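Local coordinates for protein heme peroxidase (Bacteroides thetaiotaomicron, PDB 2GVK) that is a dye-decolorizing peroxidase that probably uses heme and hydrogen peroxide to oxidise dyes and other substrates, at residues G11-V17 / V306-L312. Numbering follows the deposited sequence. Where two conformers were deposited one is given.
Sequences GHIPQDV and VPSYDLL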
ATOM      1  N   GLY A  11      36.167  -2.192   6.692  1.00 19.34           N
ATOM      2  CA  GLY A  11      35.644  -1.284   5.680  1.00 18.68           C
ATOM      3  C   GLY A  11      35.021  -2.002   4.479  1.00 18.09           C
ATOM      4  O   GLY A  11      34.778  -1.392   3.445  1.00 18.37           O
ATOM      5  N   HIS A  12      34.761  -3.285   4.619  1.00 17.21           N
ATOM      6  CA  HIS A  12      34.179  -4.053   3.535  1.00 16.41           C
ATOM      7  C   HIS A  12      32.672  -4.141   3.696  1.00 15.95           C
ATOM      8  O   HIS A  12      32.176  -4.447   4.773  1.00 16.65           O
ATOM      9  CB  HIS A  12      34.779  -5.458   3.490  1.00 16.46           C
ATOM     10  CG  HIS A  12      36.264  -5.477   3.352  1.00 16.42           C
ATOM     11  ND1 HIS A  12      36.907  -5.076   2.203  1.00 18.93           N
ATOM     12  CD2 HIS A  12      37.236  -5.865   4.213  1.00 16.56           C
ATOM     13  CE1 HIS A  12      38.213  -5.203   2.366  1.00 19.34           C
ATOM     14  NE2 HIS A  12      38.438  -5.677   3.579  1.00 17.80           N
ATOM     15  N   ILE A  13      31.954  -3.876   2.620  1.00 14.93           N
ATOM     16  CA  ILE A  13      30.501  -3.947   2.616  0.50 14.45           C
ATOM     17  C   ILE A  13      30.063  -5.400   2.378  1.00 13.95           C
ATOM     18  O   ILE A  13      30.409  -5.993   1.359  1.00 13.72           O
ATOM     19  CB  ILE A  13      29.898  -3.065   1.488  0.50 14.52           C
ATOM     20  CG1 ILE A  13      30.535  -1.669   1.487  0.50 14.95           C
ATOM     21  CG2 ILE A  13      28.367  -2.980   1.623  0.50 14.61           C
ATOM     22  CD1 ILE A  13      30.449  -0.953   2.812  0.50 14.33           C
ATOM     23  N   PRO A  14      29.292  -5.975   3.322  1.00 13.23           N
ATOM     24  CA  PRO A  14      28.824  -7.335   3.135  1.00 12.86           C
ATOM     25  C   PRO A  14      27.667  -7.419   2.157  1.00 12.24           C
ATOM     26  O   PRO A  14      26.987  -6.433   1.901  1.00 11.92           O
ATOM     27  CB  PRO A  14      28.338  -7.729   4.524  1.00 12.92           C
ATOM     28  CG  PRO A  14      27.878  -6.478   5.123  1.00 13.33           C
ATOM     29  CD  PRO A  14      28.814  -5.408   4.598  1.00 13.27           C
ATOM     30  N   GLN A  15      27.475  -8.587   1.593  1.00 12.02           N
ATOM     31  CA  GLN A  15      26.271  -8.864   0.861  1.00 11.83           C
ATOM     32  C   GLN A  15      25.103  -8.882   1.870  1.00 12.10           C
ATOM     33  O   GLN A  15      25.322  -8.776   3.074  1.00 11.87           O
ATOM     34  CB  GLN A  15      26.383 -10.207   0.130  1.00 11.92           C
ATOM     35  CG  GLN A  15      27.377 -10.197  -1.053  1.00 10.23           C
ATOM     36  CD  GLN A  15      27.301 -11.461  -1.868  1.00 10.42           C
ATOM     37  OE1 GLN A  15      26.237 -11.829  -2.334  1.00 10.36           O
ATOM     38  NE2 GLN A  15      28.453 -12.074  -2.145  1.00  9.48           N
ATOM     39  N   ASP A  16      23.880  -9.098   1.369  1.00 12.35           N
ATOM     40  CA  ASP A  16      22.687  -9.024   2.188  0.50 12.64           C
ATOM     41  C   ASP A  16      22.501 -10.307   3.001  1.00 12.89           C
ATOM     42  O   ASP A  16      21.544 -11.054   2.794  1.00 13.43           O
ATOM     43  CB  ASP A  16      21.458  -8.773   1.289  0.50 12.64           C
ATOM     44  CG  ASP A  16      20.225  -8.350   2.076  0.50 14.09           C
ATOM     45  OD1 ASP A  16      20.373  -7.735   3.154  0.50 15.55           O
ATOM     46  OD2 ASP A  16      19.106  -8.594   1.586  0.50 15.19           O
ATOM     47  N   VAL A  17      23.366 -10.507   3.965  1.00 13.20           N
ATOM     48  CA  VAL A  17      23.379 -11.723   4.736  1.00 13.71           C
ATOM     49  C   VAL A  17      22.629 -11.591   6.052  1.00 14.58           C
ATOM     50  O   VAL A  17      22.461 -12.564   6.786  1.00 14.91           O
ATOM     51  CB  VAL A  17      24.827 -12.152   5.019  1.00 13.44           C
ATOM     52  CG1 VAL A  17      25.556 -12.418   3.711  1.00 12.98           C
ATOM     53  CG2 VAL A  17      25.548 -11.107   5.833  1.00 13.85           C
ATOM     54  N   VAL A 306      30.164 -16.593   1.082  1.00 11.21           N
ATOM     55  CA  VAL A 306      29.580 -15.431   0.496  1.00 11.77           C
ATOM     56  C   VAL A 306      30.541 -14.228   0.700  1.00 11.92           C
ATOM     57  O   VAL A 306      30.630 -13.680   1.809  1.00 12.42           O
ATOM     58  CB  VAL A 306      28.239 -15.125   1.184  1.00 11.70           C
ATOM     59  CG1 VAL A 306      27.584 -13.837   0.607  1.00 12.41           C
ATOM     60  CG2 VAL A 306      27.316 -16.296   1.068  1.00 13.77           C
ATOM     61  N   PRO A 307      31.289 -13.852  -0.342  1.00 11.84           N
ATOM     62  CA  PRO A 307      32.290 -12.795  -0.158  1.00 11.58           C
ATOM     63  C   PRO A 307      31.679 -11.411   0.014  1.00 11.60           C
ATOM     64  O   PRO A 307      30.566 -11.178  -0.401  1.00 11.58           O
ATOM     65  CB  PRO A 307      33.139 -12.864  -1.466  1.00 11.50           C
ATOM     66  CG  PRO A 307      32.335 -13.615  -2.420  1.00 14.11           C
ATOM     67  CD  PRO A 307      31.303 -14.417  -1.701  1.00 11.97           C
ATOM     68  N   SER A 308      32.423 -10.499   0.625  1.00 11.32           N
ATOM     69  CA  SER A 308      32.030  -9.118   0.636  1.00 11.44           C
ATOM     70  C   SER A 308      31.896  -8.647  -0.817  1.00 11.90           C
ATOM     71  O   SER A 308      32.456  -9.251  -1.721  1.00 12.09           O
ATOM     72  CB  SER A 308      33.068  -8.276   1.358  1.00 11.72           C
ATOM     73  OG  SER A 308      34.259  -8.194   0.588  1.00 12.32           O
ATOM     74  N   TYR A 309      31.159  -7.571  -1.034  1.00 12.01           N
ATOM     75  CA  TYR A 309      31.059  -6.985  -2.391  1.00 12.43           C
ATOM     76  C   TYR A 309      32.426  -6.601  -2.918  1.00 12.95           C
ATOM     77  O   TYR A 309      32.700  -6.770  -4.083  1.00 13.31           O
ATOM     78  CB  TYR A 309      30.156  -5.753  -2.384  1.00 12.33           C
ATOM     79  CG  TYR A 309      28.687  -6.051  -2.354  1.00 12.29           C
ATOM     80  CD1 TYR A 309      28.066  -6.706  -3.420  1.00 13.16           C
ATOM     81  CD2 TYR A 309      27.884  -5.560  -1.329  1.00 13.42           C
ATOM     82  CE1 TYR A 309      26.714  -6.943  -3.420  1.00 13.15           C
ATOM     83  CE2 TYR A 309      26.540  -5.790  -1.308  1.00 13.36           C
ATOM     84  CZ  TYR A 309      25.942  -6.473  -2.362  1.00 13.14           C
ATOM     85  OH  TYR A 309      24.587  -6.678  -2.361  1.00 13.65           O
ATOM     86  N   ASP A 310      33.275  -6.045  -2.049  1.00 13.07           N
ATOM     87  CA  ASP A 310      34.637  -5.642  -2.454  1.00 13.67           C
ATOM     88  C   ASP A 310      35.393  -6.821  -3.027  1.00 13.58           C
ATOM     89  O   ASP A 310      35.996  -6.730  -4.086  1.00 13.30           O
ATOM     90  CB  ASP A 310      35.418  -5.074  -1.257  1.00 13.92           C
ATOM     91  CG  ASP A 310      35.074  -3.640  -0.966  1.00 18.42           C
ATOM     92  OD1 ASP A 310      34.545  -2.952  -1.888  1.00 24.72           O
ATOM     93  OD2 ASP A 310      35.394  -3.158   0.158  1.00 21.61           O
ATOM     94  N   LEU A 311      35.392  -7.920  -2.300  1.00 13.84           N
ATOM     95  CA  LEU A 311      36.091  -9.106  -2.736  1.00 14.39           C
ATOM     96  C   LEU A 311      35.464  -9.689  -3.996  1.00 15.07           C
ATOM     97  O   LEU A 311      36.168 -10.095  -4.923  1.00 15.43           O
ATOM     98  CB  LEU A 311      36.117 -10.149  -1.606  1.00 14.17           C
ATOM     99  CG  LEU A 311      36.764 -11.499  -1.950  1.00 13.37           C
ATOM    100  CD1 LEU A 311      38.133 -11.311  -2.608  1.00 12.12           C
ATOM    101  CD2 LEU A 311      36.881 -12.323  -0.726  1.00 12.01           C
ATOM    102  N   LEU A 312      34.139  -9.736  -4.029  1.00 15.52           N
ATOM    103  CA  LEU A 312      33.408 -10.205  -5.211  1.00 15.94           C
ATOM    104  C   LEU A 312      33.864  -9.457  -6.487  1.00 16.22           C
ATOM    105  O   LEU A 312      34.100 -10.062  -7.515  1.00 16.51           O
ATOM    106  CB  LEU A 312      31.922 -10.029  -4.999  1.00 16.10           C
ATOM    107  CG  LEU A 312      31.036 -10.790  -5.938  1.00 17.67           C
ATOM    108  CD1 LEU A 312      31.291 -12.297  -5.851  1.00 15.79           C
ATOM    109  CD2 LEU A 312      29.598 -10.494  -5.629  1.00 15.42           C
TER
HETATM  110  O   HOH W   1      29.024 -10.865   2.514  1.00 13.71           O
HETATM  111  O   HOH W   2      23.627  -8.997  -1.522  1.00 15.49           O
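Gln15 lies over one face of the Tyr309 ring, its CG 4.2 Å from the ring centroid, a CH-pi contact. With CG anti to the carbonyl carbon (chi1 -70°) and the chain extended beyond it, the amide reaches back to the 306-312 backbone. There Gln15 NE2 donates to Pro307 O at 2.9 Å, the acceptor lying close to the amide plane and the donor in the carbonyl plane. Val306 CG1 packs against the same amide, 3.4 Å from Gln15 CD, while Gln15 OE1 accepts from Met69 N in strand 66-72, so both ends of this buried amide are held and its rotation is fixed. At the far end of the ring, a water bridges Tyr309 OH and Asp16 N.

Backbone to backbone, Tyr309 N gives a 3.0 Å hydrogen bond to Ile13 O. Further out, His12 ND1 donates to the anti lone pair of Asp310 OD2 at 3.2 Å; ring and carboxylate planes stand 80° apart, and the oxygen sits 18° out of the imidazole plane.

Ser308 is the N-cap of helix 309-315, its OG accepting from Leu311 N. The contact thus pins the irregular N-terminal segment 11-17 across the strand-to-helix turn that follows strand 296-306, joining the N-terminal and C-terminal ferredoxin-like halves characteristic of DyP peroxidases.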